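Side-chain contacts in glutamine synthetase (Helicobacter pylori, PDB 5ZLI), which belongs to the glutamine synthetase I-beta family and assembles from twelve subunits, each joining a beta-Grasp domain to a larger catalytic domain: residues Glu223-Gln226 / Ala227-Glu230; Asn323-Thr326 / Asn327-Lys330; Met422-Thr425 / Leu426-Leu430; Tyr454-Leu457 / Lys458-Glu462. One frame throughout, in Å; residues are numbered along the deposited sequence.

Interaction 1 (Glu223-Gln226 / Ala227-Glu230)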
loop_
_atom_site.group_PDB
_atom_site.type_symbol
_atom_site.label_atom_id
_atom_site.label_comp_id
_atom_site.label_asym_id
_atom_site.label_seq_id
_atom_site.Cartn_x
_atom_site.Cartn_y
_atom_site.Cartn_z
ATOM N N GLU B 223 -12.527 14.598 37.307
ATOM C CA GLU B 223 -11.465 14.748 38.307
ATOM C C GLU B 223 -10.197 15.365 37.716
ATOM O O GLU B 223 -10.155 15.727 36.542
ATOM C CB GLU B 223 -11.166 13.401 38.956
ATOM C CG GLU B 223 -11.580 13.301 40.421
ATOM C CD GLU B 223 -10.761 14.236 41.319
ATOM O OE1 GLU B 223 -11.356 14.924 42.186
ATOM O OE2 GLU B 223 -9.499 14.239 41.190
ATOM N N VAL B 224 -9.136 15.415 38.534
ATOM C CA VAL B 224 -7.955 16.238 38.237
ATOM C C VAL B 224 -7.123 15.652 37.089
ATOM O O VAL B 224 -6.573 16.393 36.266
ATOM C CB VAL B 224 -7.093 16.437 39.500
ATOM C CG1 VAL B 224 -5.747 17.018 39.126
ATOM C CG2 VAL B 224 -7.807 17.307 40.499
ATOM N N ALA B 225 -6.928 14.339 37.067
ATOM C CA ALA B 225 -6.188 13.720 35.973
ATOM C C ALA B 225 -7.042 13.675 34.701
ATOM O O ALA B 225 -8.249 13.919 34.716
ATOM C CB ALA B 225 -5.741 12.317 36.346
ATOM N N GLN B 226 -6.394 13.336 33.588
ATOM C CA GLN B 226 -6.944 13.648 32.272
ATOM C C GLN B 226 -8.220 12.859 31.952
ATOM O O GLN B 226 -9.154 13.418 31.372
ATOM C CB GLN B 226 -5.870 13.434 31.218
ATOM C CG GLN B 226 -4.653 14.251 31.524
ATOM C CD GLN B 226 -3.603 14.133 30.479
ATOM O OE1 GLN B 226 -3.807 14.502 29.332
ATOM N NE2 GLN B 226 -2.457 13.590 30.867
ATOM N N ALA B 227 -8.292 11.565 32.254
ATOM C CA ALA B 227 -9.513 10.823 31.920
ATOM C C ALA B 227 -10.272 10.398 33.172
ATOM O O ALA B 227 -11.009 9.411 33.169
ATOM C CB ALA B 227 -9.225 9.603 31.047
ATOM N N GLN B 228 -10.110 11.156 34.235
ATOM C CA GLN B 228 -10.488 10.727 35.559
ATOM C C GLN B 228 -11.875 11.258 35.899
ATOM O O GLN B 228 -12.327 12.282 35.369
ATOM C CB GLN B 228 -9.460 11.214 36.576
ATOM C CG GLN B 228 -9.283 10.265 37.723
ATOM C CD GLN B 228 -8.352 10.786 38.770
ATOM O OE1 GLN B 228 -7.991 11.961 38.769
ATOM N NE2 GLN B 228 -7.985 9.931 39.700
ATOM N N GLY B 229 -12.537 10.555 36.814
ATOM C CA GLY B 229 -13.904 10.866 37.184
ATOM C C GLY B 229 -14.181 10.332 38.569
ATOM O O GLY B 229 -13.355 9.634 39.159
ATOM N N GLU B 230 -15.362 10.664 39.081
ATOM C CA GLU B 230 -15.710 10.321 40.451
ATOM C C GLU B 230 -17.221 10.496 40.624
ATOM O O GLU B 230 -17.821 11.413 40.054
ATOM C CB GLU B 230 -14.946 11.244 41.416
ATOM C CG GLU B 230 -14.687 10.780 42.868
ATOM C CD GLU B 230 -14.105 11.929 43.706
ATOM O OE1 GLU B 230 -13.637 11.718 44.853
ATOM O OE2 GLU B 230 -14.077 13.057 43.168
#
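The amide of Q228 and the carboxylate of E223 run alongside one another in the same direction, but their planes stand 83° apart, so neither rests flat on the other. The carboxylate of E230 is turned just as sharply against that of E223, with 88° between the planes, and E230 OE2 comes within 3.4 Å of E223 OE1. At the amide, A225 N donates to Q228 OE1 over 3.1 Å, coming in somewhat tilted from the carbonyl plane. The other end of this amide is occupied too: Q228 NE2 donates to S276 OG and G275 O. A bend at chi2 (-66°) folds the E223 chain back toward its own backbone, where V224 N reaches E223 OE2 over 2.9 Å from above the carboxylate plane.

The backbone supplies the frame. A type I beta turn runs from A225 to Q228, closed by a weak bond of 3.4 Å from Q228 N to A225 O, and E223 N donates to Q228 O at 3.0 Å. This loop closes the beta hairpin of strands 217-222 and 228-237.

Chemically, a neutral amide braces the loop through both its ends, while the buried acidic side chains of E223 and E230 crowd together with those of E139 and E141, a grouping that probably needs a compensating partner.

Interaction 2 (Asn323-Thr326 / Asn327-Lys330)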
loop_
_atom_site.group_PDB
_atom_site.type_symbol
_atom_site.label_atom_id
_atom_site.label_comp_id
_atom_site.label_asym_id
_atom_site.label_seq_id
_atom_site.Cartn_x
_atom_site.Cartn_y
_atom_site.Cartn_z
ATOM N N ASN B 323 -4.078 -0.417 50.663
ATOM C CA ASN B 323 -3.183 -0.118 49.532
ATOM C C ASN B 323 -2.497 -1.433 49.163
ATOM O O ASN B 323 -1.299 -1.624 49.407
ATOM C CB ASN B 323 -2.198 0.973 49.914
ATOM C CG ASN B 323 -2.912 2.228 50.325
ATOM O OD1 ASN B 323 -3.408 2.332 51.453
ATOM N ND2 ASN B 323 -3.001 3.189 49.405
ATOM N N ALA B 324 -3.278 -2.318 48.521
ATOM C CA ALA B 324 -2.992 -3.743 48.479
ATOM C C ALA B 324 -2.338 -4.182 47.173
ATOM O O ALA B 324 -2.239 -5.390 46.910
ATOM C CB ALA B 324 -4.276 -4.530 48.747
ATOM N N SER B 325 -1.904 -3.234 46.346
ATOM C CA SER B 325 -1.134 -3.529 45.148
ATOM C C SER B 325 0.113 -2.676 45.165
ATOM O O SER B 325 0.162 -1.617 45.787
ATOM C CB SER B 325 -1.897 -3.226 43.872
ATOM O OG SER B 325 -2.189 -1.856 43.817
ATOM N N THR B 326 1.127 -3.142 44.468
ATOM C CA THR B 326 2.284 -2.289 44.303
ATOM C C THR B 326 1.937 -1.018 43.534
ATOM O O THR B 326 2.602 0.019 43.684
ATOM C CB THR B 326 3.357 -3.103 43.647
ATOM O OG1 THR B 326 2.737 -3.815 42.570
ATOM C CG2 THR B 326 3.908 -4.053 44.669
ATOM N N ASN B 327 0.914 -1.079 42.698
ATOM C CA ASN B 327 0.535 0.120 41.983
ATOM C C ASN B 327 0.029 1.188 42.948
ATOM O O ASN B 327 0.101 2.388 42.654
ATOM C CB ASN B 327 -0.528 -0.202 40.958
ATOM C CG ASN B 327 -0.688 0.890 40.000
ATOM O OD1 ASN B 327 -1.734 1.537 39.916
ATOM N ND2 ASN B 327 0.369 1.130 39.243
ATOM N N SER B 328 -0.492 0.778 44.097
ATOM C CA SER B 328 -0.881 1.755 45.106
ATOM C C SER B 328 0.258 2.690 45.453
ATOM O O SER B 328 0.059 3.897 45.610
ATOM C CB SER B 328 -1.366 1.045 46.349
ATOM O OG SER B 328 -2.484 0.270 46.003
ATOM N N TYR B 329 1.468 2.174 45.464
ATOM C CA TYR B 329 2.594 2.930 45.959
ATOM C C TYR B 329 3.211 3.839 44.910
ATOM O O TYR B 329 4.008 4.698 45.269
ATOM C CB TYR B 329 3.618 1.962 46.525
ATOM C CG TYR B 329 3.028 1.234 47.676
ATOM C CD1 TYR B 329 3.176 1.715 48.980
ATOM C CD2 TYR B 329 2.244 0.112 47.473
ATOM C CE1 TYR B 329 2.594 1.061 50.052
ATOM C CE2 TYR B 329 1.657 -0.559 48.542
ATOM C CZ TYR B 329 1.841 -0.082 49.823
ATOM O OH TYR B 329 1.257 -0.756 50.866
ATOM N N LYS B 330 2.874 3.671 43.631
ATOM C CA LYS B 330 3.188 4.700 42.647
ATOM C C LYS B 330 2.345 5.951 42.827
ATOM O O LYS B 330 2.714 7.010 42.317
ATOM C CB LYS B 330 3.009 4.135 41.241
ATOM C CG LYS B 330 3.594 2.742 41.122
ATOM C CD LYS B 330 5.079 2.807 40.738
ATOM C CE LYS B 330 5.785 1.534 41.159
ATOM N NZ LYS B 330 5.100 0.302 40.743
#
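S325 and T326 turn the chain from N323, the first residue to leave helical angles after helix 315-322, into a weakly bonded helical turn in which S328 N donates weakly to S325 O over 3.0 Å and Y329 N to T326 O over 3.0 Å. The Y329 ring leans back along this turn. T326 O lies in the ring plane at its edge, and S325 O also lies at the ring's edge, near its plane, 3.2 Å from Y329 CD2. The phenol end passes N323, with Y329 OH 3.1 Å from N323 O, and its hydroxyl is hydrogen-bonded to S429 farther along the chain.

The two serine hydroxyls approach each other, S325 OG and S328 OG being 3.1 Å apart. With chi1 at 62°, S325 keeps its hydroxyl tucked against its own main chain, which brings it toward S328. Both hydroxyls have further partners: S325 OG bonds to S374, and S328 OG to D372. N323 adds an aliphatic contact, its CB 3.7 Å from S328 CB, while its ND2 is bonded to F370 O.

Another chain covers one flank: E474 of a neighbouring subunit forms a salt bridge with K330 and accepts hydrogen bonds from N327 ND2 and T326 OG1. The whole is a short link between consecutive helices of the catalytic domain, running into a turn with 3-10-like i+3 to i bonds, the one at S325 O weak, and helix 326-331 presents T326, N327 and K330 to the subunit interface.

Interaction 3 (Met422-Thr425 / Leu426-Leu430)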
loop_
_atom_site.group_PDB
_atom_site.type_symbol
_atom_site.label_atom_id
_atom_site.label_comp_id
_atom_site.label_asym_id
_atom_site.label_seq_id
_atom_site.Cartn_x
_atom_site.Cartn_y
_atom_site.Cartn_z
ATOM N N MET B 422 4.101 7.246 55.234
ATOM C CA MET B 422 3.530 6.024 54.680
ATOM C C MET B 422 4.640 5.075 54.187
ATOM O O MET B 422 5.752 5.508 53.849
ATOM C CB MET B 422 2.584 6.377 53.531
ATOM C CG MET B 422 1.123 6.771 53.869
ATOM S SD MET B 422 -0.041 5.393 54.052
ATOM C CE MET B 422 0.389 4.736 55.652
ATOM N N PRO B 423 4.399 3.768 54.209
ATOM C CA PRO B 423 5.376 2.839 53.628
ATOM C C PRO B 423 5.473 2.991 52.120
ATOM O O PRO B 423 4.508 3.330 51.428
ATOM C CB PRO B 423 4.843 1.459 54.019
ATOM C CG PRO B 423 3.431 1.679 54.380
ATOM C CD PRO B 423 3.274 3.070 54.847
ATOM N N HIS B 424 6.674 2.761 51.612
ATOM C CA HIS B 424 6.907 3.042 50.207
ATOM C C HIS B 424 6.563 1.887 49.292
ATOM O O HIS B 424 6.256 2.108 48.119
ATOM C CB HIS B 424 8.364 3.388 49.979
ATOM C CG HIS B 424 8.767 4.707 50.524
ATOM N ND1 HIS B 424 9.555 4.830 51.647
ATOM C CD2 HIS B 424 8.597 5.956 50.038
ATOM C CE1 HIS B 424 9.797 6.110 51.869
ATOM N NE2 HIS B 424 9.234 6.814 50.901
ATOM N N THR B 425 6.621 0.668 49.777
ATOM C CA THR B 425 6.288 -0.469 48.961
ATOM C C THR B 425 5.294 -1.329 49.717
ATOM O O THR B 425 5.196 -1.259 50.948
ATOM C CB THR B 425 7.564 -1.260 48.597
ATOM O OG1 THR B 425 8.308 -1.567 49.787
ATOM C CG2 THR B 425 8.433 -0.496 47.653
ATOM N N LEU B 426 4.581 -2.164 48.955
ATOM C CA LEU B 426 3.712 -3.174 49.546
ATOM C C LEU B 426 4.497 -4.195 50.364
ATOM O O LEU B 426 3.966 -4.762 51.334
ATOM C CB LEU B 426 2.930 -3.881 48.449
ATOM C CG LEU B 426 2.045 -5.038 48.870
ATOM C CD1 LEU B 426 1.057 -4.583 49.901
ATOM C CD2 LEU B 426 1.382 -5.559 47.606
ATOM N N ARG B 427 5.749 -4.466 49.981
ATOM C CA ARG B 427 6.548 -5.415 50.742
ATOM C C ARG B 427 6.770 -4.902 52.158
ATOM O O ARG B 427 6.606 -5.649 53.132
ATOM C CB ARG B 427 7.890 -5.661 50.054
ATOM C CG ARG B 427 8.926 -6.327 50.964
ATOM C CD ARG B 427 10.184 -6.596 50.209
ATOM N NE ARG B 427 10.074 -7.817 49.444
ATOM C CZ ARG B 427 10.458 -8.991 49.899
ATOM N NH1 ARG B 427 10.971 -9.074 51.114
ATOM N NH2 ARG B 427 10.333 -10.068 49.145
ATOM N N ARG B 428 7.129 -3.615 52.303
ATOM C CA ARG B 428 7.322 -3.109 53.650
ATOM C C ARG B 428 5.985 -3.055 54.384
ATOM O O ARG B 428 5.934 -3.403 55.565
ATOM C CB ARG B 428 8.048 -1.754 53.617
ATOM C CG ARG B 428 9.134 -1.617 54.717
ATOM C CD ARG B 428 10.002 -0.378 54.549
ATOM N NE ARG B 428 9.228 0.865 54.435
ATOM C CZ ARG B 428 9.763 2.042 54.131
ATOM N NH1 ARG B 428 9.017 3.138 54.047
ATOM N NH2 ARG B 428 11.065 2.105 53.902
ATOM N N SER B 429 4.889 -2.725 53.677
ATOM C CA SER B 429 3.562 -2.700 54.286
ATOM C C SER B 429 3.153 -4.062 54.823
ATOM O O SER B 429 2.562 -4.156 55.903
ATOM C CB SER B 429 2.538 -2.251 53.263
ATOM O OG SER B 429 2.707 -0.889 53.004
ATOM N N LEU B 430 3.486 -5.136 54.103
ATOM C CA LEU B 430 3.131 -6.452 54.610
ATOM C C LEU B 430 3.995 -6.802 55.804
ATOM O O LEU B 430 3.490 -7.310 56.813
ATOM C CB LEU B 430 3.255 -7.507 53.519
ATOM C CG LEU B 430 2.183 -7.330 52.444
ATOM C CD1 LEU B 430 2.459 -8.176 51.212
ATOM C CD2 LEU B 430 0.831 -7.681 53.027
#
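T425 and R428 bury the most surface here, their side chains roughly perpendicular to each other at the start of helix 426-434. With chi1 of 52°, the threonine OG1 is turned in toward the first turn, where R428 N donates to it in a weak but fairly straight bond of 3.5 Å. T425 also serves through its carbonyl: S429 N reaches T425 O over 3.1 Å.

R428 then runs back beside H424. The chain bends at chi3, and R428 NH1 makes a weak, strongly bent bond of 3.0 Å to H424 ND1, with the ring and guanidinium planes 66° apart. H424 CB lies over one face of the guanidinium, whereas P423 CA and M422 O come at its edge. The firmer partner of this group is E431 of a neighbouring subunit, which forms a salt bridge with R428 NH2.

P423, third in buried surface, sets CG against S429 OG, a hydroxyl that is hydrogen-bonded to Y329. T425 thus takes the N-cap position, with a weak side-chain capping bond, opening a helix of the catalytic domain at a subunit boundary.

Interaction 4 (Tyr454-Leu457 / Lys458-Glu462); sequences YQSL and KFNAE
K458 meets Y454 one helical turn back. Its CG lies over one face of the tyrosine ring, 4.0 Å from the centroid and 20° off the normal, in a CH-pi contact, and K458 CE continues along the ring to within 3.7 Å of Y454 OH. The tyrosine places CG anti to its own N (chi1 -176°), which carries the ring outward to lie against the lysine chain, and its hydroxyl is bonded to A320 O. K458 NZ ends in a weak bond to A324 O and a long ion pair, 3.7 Å, with E462 OE2.

F459 turns its edge to Q455: Q455 O lies in the ring plane near CD2, and Q455 CG packs 3.9 Å from F459 CD2. At exposed N460, the side chain doubles the backbone bond, since S456 O accepts from N460 N over 3.2 Å and weakly from N460 ND2 over 3.3 Å. A461 N then bonds to L457 O over 2.7 Å, nearly along the C=O axis, just as a wider pi-type turn spans 459-462.

The i+4 to i bonds are those of an alpha helix, and the burial of helix 448-466 here is one-sided: Y454, L457 and K458 are buried in the catalytic domain while N460 is exposed.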
loop_
_atom_site.group_PDB
_atom_site.type_symbol
_atom_site.label_atom_id
_atom_site.label_comp_id
_atom_site.label_asym_id
_atom_site.label_seq_id
_atom_site.Cartn_x
_atom_site.Cartn_y
_atom_site.Cartn_z
ATOM N N TYR B 454 -3.427 -14.238 53.182
ATOM C CA TYR B 454 -3.379 -12.940 52.537
ATOM C C TYR B 454 -1.945 -12.536 52.278
ATOM O O TYR B 454 -1.642 -11.949 51.246
ATOM C CB TYR B 454 -4.085 -11.900 53.399
ATOM C CG TYR B 454 -4.189 -10.515 52.772
ATOM C CD1 TYR B 454 -5.288 -10.184 51.994
ATOM C CD2 TYR B 454 -3.219 -9.538 52.988
ATOM C CE1 TYR B 454 -5.422 -8.938 51.435
ATOM C CE2 TYR B 454 -3.339 -8.269 52.420
ATOM C CZ TYR B 454 -4.455 -7.981 51.641
ATOM O OH TYR B 454 -4.641 -6.748 51.048
ATOM N N GLN B 455 -1.051 -12.836 53.212
ATOM C CA GLN B 455 0.361 -12.530 53.027
ATOM C C GLN B 455 0.931 -13.325 51.861
ATOM O O GLN B 455 1.614 -12.779 50.997
ATOM C CB GLN B 455 1.126 -12.819 54.322
ATOM C CG GLN B 455 2.638 -13.011 54.142
ATOM C CD GLN B 455 3.042 -14.483 54.038
ATOM O OE1 GLN B 455 2.276 -15.394 54.399
ATOM N NE2 GLN B 455 4.253 -14.719 53.525
ATOM N N SER B 456 0.644 -14.620 51.823
ATOM C CA SER B 456 1.113 -15.462 50.731
ATOM C C SER B 456 0.540 -15.020 49.384
ATOM O O SER B 456 1.234 -15.067 48.357
ATOM C CB SER B 456 0.743 -16.915 51.022
ATOM O OG SER B 456 0.874 -17.753 49.881
ATOM N N LEU B 457 -0.714 -14.575 49.367
ATOM C CA LEU B 457 -1.339 -14.159 48.119
ATOM C C LEU B 457 -0.665 -12.912 47.548
ATOM O O LEU B 457 -0.312 -12.854 46.360
ATOM C CB LEU B 457 -2.823 -13.893 48.382
ATOM C CG LEU B 457 -3.657 -13.322 47.246
ATOM C CD1 LEU B 457 -4.141 -14.411 46.331
ATOM C CD2 LEU B 457 -4.799 -12.563 47.804
ATOM N N LYS B 458 -0.450 -11.906 48.395
ATOM C CA LYS B 458 0.031 -10.622 47.914
ATOM C C LYS B 458 1.501 -10.702 47.526
ATOM O O LYS B 458 1.908 -10.096 46.534
ATOM C CB LYS B 458 -0.189 -9.582 49.002
ATOM C CG LYS B 458 -1.642 -9.383 49.237
ATOM C CD LYS B 458 -2.314 -8.716 48.053
ATOM C CE LYS B 458 -3.834 -8.814 48.094
ATOM N NZ LYS B 458 -4.329 -8.092 46.899
ATOM N N PHE B 459 2.300 -11.494 48.235
ATOM C CA PHE B 459 3.673 -11.673 47.808
ATOM C C PHE B 459 3.737 -12.388 46.453
ATOM O O PHE B 459 4.438 -11.919 45.549
ATOM C CB PHE B 459 4.436 -12.422 48.896
ATOM C CG PHE B 459 5.057 -11.521 49.937
ATOM C CD1 PHE B 459 6.259 -10.887 49.707
ATOM C CD2 PHE B 459 4.422 -11.293 51.140
ATOM C CE1 PHE B 459 6.820 -10.056 50.676
ATOM C CE2 PHE B 459 4.987 -10.469 52.097
ATOM C CZ PHE B 459 6.170 -9.853 51.867
ATOM N N ASN B 460 2.948 -13.466 46.247
ATOM C CA ASN B 460 3.017 -14.152 44.943
ATOM C C ASN B 460 2.306 -13.409 43.817
ATOM O O ASN B 460 2.721 -13.538 42.659
ATOM C CB ASN B 460 2.444 -15.579 44.943
ATOM C CG ASN B 460 3.357 -16.612 45.598
ATOM O OD1 ASN B 460 4.496 -16.838 45.166
ATOM N ND2 ASN B 460 2.799 -17.354 46.528
ATOM N N ALA B 461 1.204 -12.698 44.093
ATOM C CA ALA B 461 0.500 -12.035 42.998
ATOM C C ALA B 461 1.179 -10.740 42.568
ATOM O O ALA B 461 1.366 -10.512 41.371
ATOM C CB ALA B 461 -0.945 -11.741 43.402
ATOM N N GLU B 462 1.613 -9.912 43.522
ATOM C CA GLU B 462 2.039 -8.537 43.261
ATOM C C GLU B 462 3.519 -8.266 43.491
ATOM O O GLU B 462 4.138 -7.572 42.691
ATOM C CB GLU B 462 1.216 -7.547 44.086
ATOM C CG GLU B 462 -0.143 -7.174 43.481
ATOM C CD GLU B 462 -1.331 -7.843 44.144
ATOM O OE1 GLU B 462 -2.471 -7.598 43.689
ATOM O OE2 GLU B 462 -1.141 -8.606 45.118
#

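In the fold
Along the chain the four contacts follow in series, all within the catalytic domain. Interaction 1 stands apart at the sheet, joining strands 217-222 and 228-237; its centre is 19 Å from that of interaction 2, and still farther from interactions 3 and 4. The other three form one touching cluster, with centres 9 to 13 Å apart, although about a hundred residues of sequence separate interaction 2 from interaction 3. Helices 326-331, 426-434 and 448-466 pack together there, L426 meeting Y329 and L430 meeting F459. All three also reach the same neighbouring subunit, so this group of helices also contributes to the contact with that subunit in the twelve-chain assembly.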